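Side-chain contacts in phosphoethanolamine N-methyltransferase 1 (Haemonchus contortus, PDB 4KRG), which probably transfers the methyl group of S-adenosylmethionine to the amine of phosphoethanolamine, an early methylation step in nematode phosphocholine biosynthesis: residues Y186-L191 and A262-W267; Q258-E263 and K331-R336; T127-M132 and W229-W234. All blocks are in the same frame, centred on the assembly; numbering follows the deposited sequence.

Contact 1: Y186-L191 and A262-W267; sequences YRFSSL and AEQKTW. With OPE (phosphoric acid mono-(2-amino-ethyl) ester), chain C.
A mixed contact, one polar bond beside a patch of aliphatic-on-aromatic packing, joins F188, just before helix 189-198, and S190 in its first turn to Q264 and K265 in the second half of helix 249-271. The polar part is the bond from S190 OG to Q264 OE1, short at 2.5 Å. OG meets OE1 in the carbonyl plane, on a lone pair, at a C=O...donor angle of 145°. With its CG anti to the backbone N (chi1 179°), Q264 sets that carbon against the phenyl ring, 3.5 Å from F188 CD2; the bend at chi2 then turns the amide toward S190. Ring and amide planes stand 86° apart. K265 adds a looser touch, its CD 4.0 Å from F188 CZ, and carries its NZ on to a salt bridge with D268. At the other end of 186-191, Y186 OH donates to O3 of phosphoethanolamine over 2.5 Å, the oxygen lying in the ring plane, and is also bonded by N182 ND2. Helix 332-345 closes the corner: R336 makes a cation-pi contact with F188, and Q264 NE2 bonds Y333 O. Between helices 189-198 and 249-271, L191 rests on W260 and P261.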
loop_
_atom_site.group_PDB
_atom_site.type_symbol
_atom_site.label_atom_id
_atom_site.label_comp_id
_atom_site.label_asym_id
_atom_site.label_seq_id
_atom_site.Cartn_x
_atom_site.Cartn_y
_atom_site.Cartn_z
ATOM N N TYR A 186 -3.979 12.878 -8.201
ATOM C CA TYR A 186 -4.047 11.420 -8.109
ATOM C C TYR A 186 -2.681 10.823 -8.411
ATOM O O TYR A 186 -2.360 10.520 -9.560
ATOM C CB TYR A 186 -5.114 10.871 -9.061
ATOM C CG TYR A 186 -6.484 11.433 -8.782
ATOM C CD1 TYR A 186 -7.206 11.022 -7.674
ATOM C CD2 TYR A 186 -7.047 12.386 -9.617
ATOM C CE1 TYR A 186 -8.456 11.542 -7.404
ATOM C CE2 TYR A 186 -8.299 12.908 -9.360
ATOM C CZ TYR A 186 -8.996 12.481 -8.255
ATOM O OH TYR A 186 -10.236 12.998 -7.988
ATOM N N ARG A 187 -1.871 10.667 -7.370
ATOM C CA ARG A 187 -0.491 10.222 -7.532
ATOM C C ARG A 187 -0.408 8.704 -7.619
ATOM O O ARG A 187 -1.354 8.009 -7.266
ATOM C CB ARG A 187 0.363 10.724 -6.367
ATOM C CG ARG A 187 0.343 12.241 -6.203
ATOM C CD ARG A 187 1.319 12.715 -5.150
ATOM N NE ARG A 187 1.384 14.174 -5.105
ATOM C CZ ARG A 187 0.620 14.934 -4.330
ATOM N NH1 ARG A 187 -0.264 14.376 -3.526
ATOM N NH2 ARG A 187 0.742 16.254 -4.366
ATOM N N PHE A 188 0.723 8.193 -8.091
ATOM C CA PHE A 188 0.963 6.755 -8.077
ATOM C C PHE A 188 1.233 6.298 -6.650
ATOM O O PHE A 188 1.929 6.983 -5.903
ATOM C CB PHE A 188 2.184 6.409 -8.924
ATOM C CG PHE A 188 2.140 6.958 -10.315
ATOM C CD1 PHE A 188 0.947 7.028 -11.017
ATOM C CD2 PHE A 188 3.302 7.394 -10.924
ATOM C CE1 PHE A 188 0.917 7.532 -12.308
ATOM C CE2 PHE A 188 3.283 7.893 -12.213
ATOM C CZ PHE A 188 2.087 7.963 -12.905
ATOM N N SER A 189 0.691 5.137 -6.283
ATOM C CA SER A 189 0.872 4.566 -4.946
ATOM C C SER A 189 2.338 4.434 -4.571
ATOM O O SER A 189 2.712 4.625 -3.417
ATOM C CB SER A 189 0.221 3.190 -4.870
ATOM O OG SER A 189 0.621 2.394 -5.968
ATOM N N SER A 190 3.165 4.101 -5.556
ATOM C CA SER A 190 4.593 3.893 -5.329
ATOM C C SER A 190 5.299 5.157 -4.828
ATOM O O SER A 190 6.278 5.076 -4.083
ATOM C CB SER A 190 5.253 3.385 -6.605
ATOM O OG SER A 190 4.934 4.225 -7.693
ATOM N N LEU A 191 4.796 6.319 -5.229
ATOM C CA LEU A 191 5.410 7.591 -4.857
ATOM C C LEU A 191 5.216 7.906 -3.381
ATOM O O LEU A 191 6.089 8.483 -2.726
ATOM C CB LEU A 191 4.831 8.722 -5.701
ATOM C CG LEU A 191 5.015 8.539 -7.205
ATOM C CD1 LEU A 191 4.550 9.769 -7.958
ATOM C CD2 LEU A 191 6.463 8.250 -7.514
ATOM N N ALA A 262 9.074 9.508 -13.189
ATOM C CA ALA A 262 9.715 9.119 -14.432
ATOM C C ALA A 262 10.082 7.639 -14.401
ATOM O O ALA A 262 9.804 6.905 -15.349
ATOM C CB ALA A 262 10.947 9.965 -14.670
ATOM N N GLU A 263 10.714 7.209 -13.313
ATOM C CA GLU A 263 11.098 5.813 -13.157
ATOM C C GLU A 263 9.877 4.912 -13.139
ATOM O O GLU A 263 9.914 3.822 -13.689
ATOM C CB GLU A 263 11.949 5.611 -11.900
ATOM C CG GLU A 263 13.316 6.287 -11.975
ATOM C CD GLU A 263 14.079 6.270 -10.656
ATOM O OE1 GLU A 263 13.506 5.873 -9.618
ATOM O OE2 GLU A 263 15.266 6.664 -10.658
ATOM N N GLN A 264 8.795 5.363 -12.513
ATOM C CA GLN A 264 7.549 4.607 -12.539
ATOM C C GLN A 264 7.055 4.428 -13.962
ATOM O O GLN A 264 6.677 3.326 -14.359
ATOM C CB GLN A 264 6.456 5.276 -11.709
ATOM C CG GLN A 264 5.135 4.521 -11.744
ATOM C CD GLN A 264 5.225 3.144 -11.104
ATOM O OE1 GLN A 264 5.192 3.016 -9.883
ATOM N NE2 GLN A 264 5.339 2.107 -11.929
ATOM N N LYS A 265 7.065 5.508 -14.736
ATOM C CA LYS A 265 6.574 5.442 -16.110
ATOM C C LYS A 265 7.320 4.426 -16.976
ATOM O O LYS A 265 6.709 3.765 -17.816
ATOM C CB LYS A 265 6.564 6.820 -16.785
ATOM C CG LYS A 265 5.395 7.731 -16.401
ATOM C CD LYS A 265 4.084 6.966 -16.182
ATOM C CE LYS A 265 3.512 6.353 -17.458
ATOM N NZ LYS A 265 2.344 5.480 -17.151
ATOM N N THR A 266 8.626 4.276 -16.769
ATOM C CA THR A 266 9.367 3.274 -17.534
ATOM C C THR A 266 8.940 1.855 -17.157
ATOM O O THR A 266 8.934 0.960 -18.001
ATOM C CB THR A 266 10.900 3.408 -17.394
ATOM O OG1 THR A 266 11.321 2.893 -16.127
ATOM C CG2 THR A 266 11.333 4.856 -17.531
ATOM N N TRP A 267 8.586 1.649 -15.895
ATOM C CA TRP A 267 8.119 0.340 -15.459
ATOM C C TRP A 267 6.729 0.019 -16.006
ATOM O O TRP A 267 6.466 -1.114 -16.417
ATOM C CB TRP A 267 8.196 0.203 -13.935
ATOM C CG TRP A 267 9.609 -0.004 -13.473
ATOM C CD1 TRP A 267 10.345 0.814 -12.663
ATOM C CD2 TRP A 267 10.472 -1.091 -13.829
ATOM N NE1 TRP A 267 11.603 0.296 -12.484
ATOM C CE2 TRP A 267 11.707 -0.873 -13.192
ATOM C CE3 TRP A 267 10.311 -2.232 -14.628
ATOM C CZ2 TRP A 267 12.783 -1.755 -13.327
ATOM C CZ3 TRP A 267 11.374 -3.103 -14.757
ATOM C CH2 TRP A 267 12.594 -2.863 -14.111
HETATM C CA OPE C . -12.801 10.826 -2.722
HETATM C CB OPE C . -13.315 11.569 -1.532
HETATM O O1 OPE C . -13.201 10.390 -5.535
HETATM O O2 OPE C . -10.818 10.035 -5.085
HETATM O O3 OPE C . -11.561 12.226 -6.012
HETATM O O4 OPE C . -12.127 11.590 -3.654
HETATM N N OPE C . -12.382 12.410 -0.828
HETATM P P OPE C . -11.918 11.065 -5.110
#

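Contact 2: Q258-E263 and K331-R336; sequences QIWPAE and KEYLYR
Y333, in the first turn of helix 332-345, reaches across to W260 and E263 of helix 249-271. Its CB points toward that helix, with CG anti to its own carbonyl carbon (chi1 -68°), and the ring carries the contact outward. Along one side CE2 passes 3.8 Å from E263 CB; on the other, CE1 comes 3.9 Å from the backbone O of W260. CZ is 3.5 Å from E263 OE1 and also lies near E263 CB. At the tip, OH donates to E263 OE1 over 2.7 Å, and OE1 receives it on its anti lone pair, the one turned away from the other oxygen. OE1 lies near the ring plane at the edge, with the carboxylate plane turned 86° to the ring. The same OH lies 3.2 Å from W260 CD1 and 3.6 Å from W260 CB, so the hydroxyl touches both the glutamate and the indole, whose side chain crosses that of Y333 at about a right angle. W267, one turn beyond E263, meets the Y333 ring with planes at about 25°. Chemically, E263 is bonded here by a neutral donor, not a cation, and the bond would probably help to stabilise its ionised form.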
loop_
_atom_site.group_PDB
_atom_site.type_symbol
_atom_site.label_atom_id
_atom_site.label_comp_id
_atom_site.label_asym_id
_atom_site.label_seq_id
_atom_site.Cartn_x
_atom_site.Cartn_y
_atom_site.Cartn_z
ATOM N N GLN A 258 9.889 14.632 -9.888
ATOM C CA GLN A 258 10.484 14.367 -11.199
ATOM C C GLN A 258 11.090 12.966 -11.371
ATOM O O GLN A 258 10.659 12.204 -12.237
ATOM C CB GLN A 258 11.527 15.439 -11.533
ATOM C CG GLN A 258 11.093 16.436 -12.609
ATOM C CD GLN A 258 9.934 17.320 -12.175
ATOM O OE1 GLN A 258 10.015 18.018 -11.163
ATOM N NE2 GLN A 258 8.849 17.294 -12.945
ATOM N N ILE A 259 12.088 12.637 -10.553
ATOM C CA ILE A 259 12.841 11.388 -10.699
ATOM C C ILE A 259 11.976 10.123 -10.600
ATOM O O ILE A 259 11.991 9.269 -11.495
ATOM C CB ILE A 259 13.966 11.281 -9.647
ATOM C CG1 ILE A 259 14.929 12.472 -9.736
ATOM C CG2 ILE A 259 14.706 9.959 -9.798
ATOM C CD1 ILE A 259 15.815 12.486 -10.975
ATOM N N TRP A 260 11.233 10.006 -9.503
ATOM C CA TRP A 260 10.396 8.834 -9.258
ATOM C C TRP A 260 9.232 8.645 -10.242
ATOM O O TRP A 260 9.029 7.537 -10.733
ATOM C CB TRP A 260 9.894 8.812 -7.808
ATOM C CG TRP A 260 10.974 8.636 -6.779
ATOM C CD1 TRP A 260 12.232 8.136 -6.979
ATOM C CD2 TRP A 260 10.893 8.969 -5.387
ATOM N NE1 TRP A 260 12.932 8.131 -5.793
ATOM C CE2 TRP A 260 12.131 8.641 -4.803
ATOM C CE3 TRP A 260 9.888 9.514 -4.581
ATOM C CZ2 TRP A 260 12.390 8.839 -3.445
ATOM C CZ3 TRP A 260 10.147 9.706 -3.237
ATOM C CH2 TRP A 260 11.387 9.370 -2.682
ATOM N N PRO A 261 8.455 9.711 -10.531
ATOM C CA PRO A 261 7.355 9.479 -11.480
ATOM C C PRO A 261 7.873 9.053 -12.851
ATOM O O PRO A 261 7.198 8.321 -13.573
ATOM C CB PRO A 261 6.678 10.849 -11.573
ATOM C CG PRO A 261 7.027 11.528 -10.283
ATOM C CD PRO A 261 8.425 11.082 -9.986
ATOM N N ALA A 262 9.074 9.508 -13.189
ATOM C CA ALA A 262 9.715 9.119 -14.432
ATOM C C ALA A 262 10.082 7.639 -14.401
ATOM O O ALA A 262 9.804 6.905 -15.349
ATOM C CB ALA A 262 10.947 9.965 -14.670
ATOM N N GLU A 263 10.714 7.209 -13.313
ATOM C CA GLU A 263 11.098 5.813 -13.157
ATOM C C GLU A 263 9.877 4.912 -13.139
ATOM O O GLU A 263 9.914 3.822 -13.689
ATOM C CB GLU A 263 11.949 5.611 -11.900
ATOM C CG GLU A 263 13.316 6.287 -11.975
ATOM C CD GLU A 263 14.079 6.270 -10.656
ATOM O OE1 GLU A 263 13.506 5.873 -9.618
ATOM O OE2 GLU A 263 15.266 6.664 -10.658
ATOM N N LYS A 331 8.918 -4.517 -4.262
ATOM C CA LYS A 331 9.410 -3.418 -5.091
ATOM C C LYS A 331 8.272 -2.443 -5.408
ATOM O O LYS A 331 7.329 -2.802 -6.116
ATOM C CB LYS A 331 10.014 -3.958 -6.392
ATOM C CG LYS A 331 11.041 -5.071 -6.216
ATOM C CD LYS A 331 12.461 -4.525 -6.096
ATOM C CE LYS A 331 13.515 -5.625 -6.246
ATOM N NZ LYS A 331 13.496 -6.609 -5.131
ATOM N N GLU A 332 8.366 -1.222 -4.882
ATOM C CA GLU A 332 7.296 -0.228 -5.015
ATOM C C GLU A 332 6.773 -0.043 -6.438
ATOM O O GLU A 332 5.565 0.010 -6.656
ATOM C CB GLU A 332 7.742 1.131 -4.463
ATOM C CG GLU A 332 7.999 1.151 -2.972
ATOM C CD GLU A 332 9.455 0.894 -2.614
ATOM O OE1 GLU A 332 10.174 0.267 -3.417
ATOM O OE2 GLU A 332 9.884 1.323 -1.522
ATOM N N TYR A 333 7.686 0.057 -7.402
ATOM C CA TYR A 333 7.304 0.343 -8.778
ATOM C C TYR A 333 6.575 -0.832 -9.391
ATOM O O TYR A 333 5.699 -0.659 -10.234
ATOM C CB TYR A 333 8.533 0.649 -9.626
ATOM C CG TYR A 333 9.229 1.943 -9.286
ATOM C CD1 TYR A 333 8.507 3.085 -8.971
ATOM C CD2 TYR A 333 10.610 2.021 -9.289
ATOM C CE1 TYR A 333 9.150 4.272 -8.667
ATOM C CE2 TYR A 333 11.261 3.198 -8.990
ATOM C CZ TYR A 333 10.526 4.322 -8.677
ATOM O OH TYR A 333 11.182 5.491 -8.376
ATOM N N LEU A 334 6.954 -2.030 -8.967
ATOM C CA LEU A 334 6.395 -3.251 -9.528
ATOM C C LEU A 334 5.059 -3.559 -8.852
ATOM O O LEU A 334 4.133 -4.067 -9.475
ATOM C CB LEU A 334 7.403 -4.398 -9.407
ATOM C CG LEU A 334 8.794 -3.988 -9.918
ATOM C CD1 LEU A 334 9.812 -5.099 -9.808
ATOM C CD2 LEU A 334 8.730 -3.498 -11.338
ATOM N N TYR A 335 4.955 -3.199 -7.580
ATOM C CA TYR A 335 3.686 -3.275 -6.864
ATOM C C TYR A 335 2.637 -2.389 -7.534
ATOM O O TYR A 335 1.495 -2.812 -7.725
ATOM C CB TYR A 335 3.899 -2.894 -5.398
ATOM C CG TYR A 335 2.676 -2.475 -4.599
ATOM C CD1 TYR A 335 1.743 -3.406 -4.162
ATOM C CD2 TYR A 335 2.507 -1.153 -4.217
ATOM C CE1 TYR A 335 0.646 -3.014 -3.402
ATOM C CE2 TYR A 335 1.424 -0.751 -3.454
ATOM C CZ TYR A 335 0.497 -1.681 -3.052
ATOM O OH TYR A 335 -0.571 -1.269 -2.291
ATOM N N ARG A 336 3.023 -1.170 -7.899
ATOM C CA ARG A 336 2.121 -0.275 -8.614
ATOM C C ARG A 336 1.589 -0.963 -9.890
ATOM O O ARG A 336 0.387 -0.941 -10.157
ATOM C CB ARG A 336 2.823 1.066 -8.914
ATOM C CG ARG A 336 2.008 2.152 -9.668
ATOM C CD ARG A 336 1.723 1.775 -11.128
ATOM N NE ARG A 336 1.864 2.829 -12.124
ATOM C CZ ARG A 336 0.927 3.725 -12.407
ATOM N NH1 ARG A 336 -0.216 3.743 -11.733
ATOM N NH2 ARG A 336 1.147 4.619 -13.353
#

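Contact 3: T127-M132 and W229-W234; sequences TNWLMM and WRQVHW. With SAH (S-adenosyl-L-homocysteine), chain D; OPE (phosphoric acid mono-(2-amino-ethyl) ester), chain C.
W129 and Q231 join the Rossmann-like methyltransferase core, in the loop that follows strand 122-126, to the first residue of strand 231-240. A single side-chain hydrogen bond makes the link: W129 NE1 donates to Q231 OE1 over 3.0 Å, with an N-H...acceptor angle of 149°. The acceptor lies only 11° out of the indole plane, and NE1 in turn sits in the carbonyl plane of Q231, on a lone pair. Bent at chi2, the Q231 chain carries its amide to the indole edge, where the amide plane is inclined 50° to the ring. The bond at NE1 probably helps to fix the rotation of the indole.

Both faces of the indole are in contact. Phosphoethanolamine covers one, its CB 3.7 Å above the ring centre and its N also over that face; on the opposite face N128 ND2 lies 3.3 Å above the plane, toward the rim.

Polar grips hold the cofactor product. The backbone O of N128 accepts from the amino N of S-adenosylhomocysteine, and N128 ND2 donates to a carboxylate oxygen of the same molecule, while N128 OD1 is bonded by R159.

Van der Waals contacts add to the pockets: L130 CD1 lies against the adenine at N7 and C5, and the selenomethionine M132 brings its CE within 3.3 Å of phosphoethanolamine O2.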
loop_
_atom_site.group_PDB
_atom_site.type_symbol
_atom_site.label_atom_id
_atom_site.label_comp_id
_atom_site.label_asym_id
_atom_site.label_seq_id
_atom_site.Cartn_x
_atom_site.Cartn_y
_atom_site.Cartn_z
ATOM N N THR A 127 -4.943 10.655 8.989
ATOM C CA THR A 127 -5.541 11.301 7.839
ATOM C C THR A 127 -6.195 10.248 6.957
ATOM O O THR A 127 -5.869 9.064 7.032
ATOM C CB THR A 127 -4.507 12.084 7.012
ATOM O OG1 THR A 127 -3.583 11.165 6.421
ATOM C CG2 THR A 127 -3.756 13.096 7.874
ATOM N N ASN A 128 -7.120 10.693 6.122
ATOM C CA ASN A 128 -7.804 9.823 5.175
ATOM C C ASN A 128 -8.306 10.711 4.043
ATOM O O ASN A 128 -9.195 11.535 4.259
ATOM C CB ASN A 128 -8.958 9.075 5.866
ATOM C CG ASN A 128 -9.630 8.051 4.957
ATOM O OD1 ASN A 128 -9.162 6.918 4.819
ATOM N ND2 ASN A 128 -10.734 8.445 4.338
ATOM N N TRP A 129 -7.707 10.561 2.858
ATOM C CA TRP A 129 -7.956 11.441 1.704
ATOM C C TRP A 129 -7.498 12.900 1.920
ATOM O O TRP A 129 -8.328 13.805 1.956
ATOM C CB TRP A 129 -9.443 11.457 1.317
ATOM C CG TRP A 129 -9.993 10.223 0.665
ATOM C CD1 TRP A 129 -9.403 9.454 -0.303
ATOM C CD2 TRP A 129 -11.267 9.636 0.930
ATOM N NE1 TRP A 129 -10.243 8.420 -0.661
ATOM C CE2 TRP A 129 -11.393 8.506 0.083
ATOM C CE3 TRP A 129 -12.321 9.946 1.794
ATOM C CZ2 TRP A 129 -12.527 7.699 0.083
ATOM C CZ3 TRP A 129 -13.442 9.145 1.795
ATOM C CH2 TRP A 129 -13.539 8.033 0.944
ATOM N N LEU A 130 -6.193 13.137 2.037
ATOM C CA LEU A 130 -5.707 14.499 2.276
ATOM C C LEU A 130 -4.522 14.932 1.404
ATOM O O LEU A 130 -4.527 16.036 0.861
ATOM C CB LEU A 130 -5.377 14.718 3.754
ATOM C CG LEU A 130 -4.937 16.143 4.113
ATOM C CD1 LEU A 130 -6.061 17.145 3.852
ATOM C CD2 LEU A 130 -4.465 16.224 5.558
HETATM N N MSE A 131 -3.514 14.072 1.276
HETATM C CA MSE A 131 -2.329 14.408 0.479
HETATM C C MSE A 131 -2.683 14.764 -0.967
HETATM O O MSE A 131 -2.033 15.599 -1.590
HETATM C CB MSE A 131 -1.309 13.262 0.481
HETATM C CG MSE A 131 -0.790 12.825 1.844
HETATM SE SE MSE A 131 0.045 14.275 2.859
HETATM C CE MSE A 131 -1.541 14.821 3.882
HETATM N N MSE A 132 -3.719 14.118 -1.489
HETATM C CA MSE A 132 -4.189 14.354 -2.850
HETATM C C MSE A 132 -4.720 15.780 -3.023
HETATM O O MSE A 132 -4.911 16.237 -4.149
HETATM C CB MSE A 132 -5.290 13.353 -3.184
HETATM C CG MSE A 132 -6.427 13.424 -2.190
HETATM SE SE MSE A 132 -7.519 11.803 -2.086
HETATM C CE MSE A 132 -8.629 12.092 -3.665
ATOM N N TRP A 229 -8.792 -1.051 -6.905
ATOM C CA TRP A 229 -7.676 -1.506 -6.076
ATOM C C TRP A 229 -6.773 -0.354 -5.657
ATOM O O TRP A 229 -5.839 -0.542 -4.879
ATOM C CB TRP A 229 -6.821 -2.516 -6.861
ATOM C CG TRP A 229 -7.307 -3.941 -6.823
ATOM C CD1 TRP A 229 -6.701 -4.987 -6.199
ATOM C CD2 TRP A 229 -8.494 -4.467 -7.440
ATOM N NE1 TRP A 229 -7.432 -6.136 -6.385
ATOM C CE2 TRP A 229 -8.538 -5.849 -7.138
ATOM C CE3 TRP A 229 -9.518 -3.920 -8.217
ATOM C CZ2 TRP A 229 -9.570 -6.681 -7.589
ATOM C CZ3 TRP A 229 -10.543 -4.747 -8.657
ATOM C CH2 TRP A 229 -10.559 -6.112 -8.338
ATOM N N ARG A 230 -7.042 0.836 -6.185
ATOM C CA ARG A 230 -6.125 1.971 -6.042
ATOM C C ARG A 230 -6.495 2.953 -4.929
ATOM O O ARG A 230 -5.962 4.062 -4.872
ATOM C CB ARG A 230 -5.969 2.711 -7.375
ATOM C CG ARG A 230 -5.198 1.925 -8.431
ATOM C CD ARG A 230 -5.382 2.532 -9.813
ATOM N NE ARG A 230 -4.298 2.167 -10.724
ATOM C CZ ARG A 230 -4.194 2.598 -11.974
ATOM N NH1 ARG A 230 -5.118 3.405 -12.484
ATOM N NH2 ARG A 230 -3.162 2.220 -12.719
ATOM N N GLN A 231 -7.413 2.548 -4.059
ATOM C CA GLN A 231 -7.626 3.242 -2.798
ATOM C C GLN A 231 -6.627 2.646 -1.831
ATOM O O GLN A 231 -6.857 1.577 -1.263
ATOM C CB GLN A 231 -9.043 3.016 -2.297
ATOM C CG GLN A 231 -10.080 3.701 -3.158
ATOM C CD GLN A 231 -9.984 5.200 -3.053
ATOM O OE1 GLN A 231 -10.236 5.768 -1.993
ATOM N NE2 GLN A 231 -9.594 5.853 -4.146
ATOM N N VAL A 232 -5.501 3.328 -1.664
ATOM C CA VAL A 232 -4.361 2.729 -0.997
ATOM C C VAL A 232 -4.080 3.431 0.319
ATOM O O VAL A 232 -4.120 4.661 0.410
ATOM C CB VAL A 232 -3.103 2.734 -1.904
ATOM C CG1 VAL A 232 -1.978 1.917 -1.272
ATOM C CG2 VAL A 232 -3.433 2.173 -3.296
ATOM N N HIS A 233 -3.820 2.639 1.353
ATOM C CA HIS A 233 -3.464 3.202 2.649
ATOM C C HIS A 233 -2.247 2.530 3.276
ATOM O O HIS A 233 -1.856 1.424 2.887
ATOM C CB HIS A 233 -4.664 3.276 3.607
ATOM C CG HIS A 233 -5.171 1.949 4.091
ATOM N ND1 HIS A 233 -5.584 1.755 5.395
ATOM C CD2 HIS A 233 -5.384 0.779 3.453
ATOM C CE1 HIS A 233 -6.014 0.515 5.539
ATOM N NE2 HIS A 233 -5.898 -0.103 4.372
ATOM N N TRP A 234 -1.638 3.239 4.222
ATOM C CA TRP A 234 -0.366 2.848 4.809
ATOM C C TRP A 234 -0.365 3.193 6.282
ATOM O O TRP A 234 -0.842 4.256 6.671
ATOM C CB TRP A 234 0.785 3.623 4.156
ATOM C CG TRP A 234 0.789 3.598 2.664
ATOM C CD1 TRP A 234 1.391 2.675 1.861
ATOM C CD2 TRP A 234 0.166 4.550 1.795
ATOM N NE1 TRP A 234 1.175 2.988 0.547
ATOM C CE2 TRP A 234 0.430 4.129 0.474
ATOM C CE3 TRP A 234 -0.594 5.703 1.997
ATOM C CZ2 TRP A 234 -0.044 4.833 -0.634
ATOM C CZ3 TRP A 234 -1.065 6.396 0.893
ATOM C CH2 TRP A 234 -0.784 5.960 -0.404
HETATM N N SAH D . -11.131 12.574 5.983
HETATM C CA SAH D . -12.601 12.654 5.971
HETATM C CB SAH D . -13.035 13.636 4.830
HETATM C CG SAH D . -12.480 13.271 3.454
HETATM S SD SAH D . -12.762 14.504 2.151
HETATM C C SAH D . -13.205 11.319 5.795
HETATM O O SAH D . -12.641 10.482 5.106
HETATM O OXT SAH D . -14.377 11.173 6.068
HETATM C "C5'" SAH D . -11.515 15.788 2.430
HETATM C "C4'" SAH D . -11.559 16.556 3.636
HETATM O "O4'" SAH D . -10.262 17.170 3.865
HETATM C "C3'" SAH D . -12.533 17.660 3.541
HETATM O "O3'" SAH D . -13.173 17.825 4.786
HETATM C "C2'" SAH D . -11.720 18.833 3.252
HETATM O "O2'" SAH D . -12.340 20.001 3.713
HETATM C "C1'" SAH D . -10.467 18.544 3.989
HETATM N N9 SAH D . -9.272 19.301 3.476
HETATM C C8 SAH D . -8.740 19.254 2.248
HETATM N N7 SAH D . -7.611 19.965 2.276
HETATM C C5 SAH D . -7.419 20.456 3.502
HETATM C C6 SAH D . -6.423 21.256 4.086
HETATM N N6 SAH D . -5.351 21.714 3.358
HETATM N N1 SAH D . -6.545 21.564 5.390
HETATM C C2 SAH D . -7.567 21.137 6.121
HETATM N N3 SAH D . -8.535 20.371 5.588
HETATM C C4 SAH D . -8.484 20.017 4.291
HETATM C CA OPE C . -12.801 10.826 -2.722
HETATM C CB OPE C . -13.315 11.569 -1.532
HETATM O O1 OPE C . -13.201 10.390 -5.535
HETATM O O2 OPE C . -10.818 10.035 -5.085
HETATM O O3 OPE C . -11.561 12.226 -6.012
HETATM O O4 OPE C . -12.127 11.590 -3.654
HETATM N N OPE C . -12.382 12.410 -0.828
HETATM P P OPE C . -11.918 11.065 -5.110
#

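Overall arrangement
From the N terminus, the chain first reaches 127-132, in the loop after strand 122-126, then 186-191 leading into helix 189-198. Strand 231-240 next brings 229-234 back to close contact 3. Helix 249-271 follows: contact 2 opens there at 258-263, overlapping the closing segment of contact 1, 262-267, with which it shares A262 and E263. The loops of contacts 3 and 1 therefore cross, and both reach phosphoethanolamine; R187 NH1 joins them directly by a hydrogen bond to M131 O. Contact 2 closes at 331-336, in series after contact 3. With centres about 4 Å apart, contacts 1 and 2 tie helices 189-198, 249-271 and 332-345 together; contact 3, its centre about 15 Å from that of contact 1, ties the pocket loop to strand 231-240.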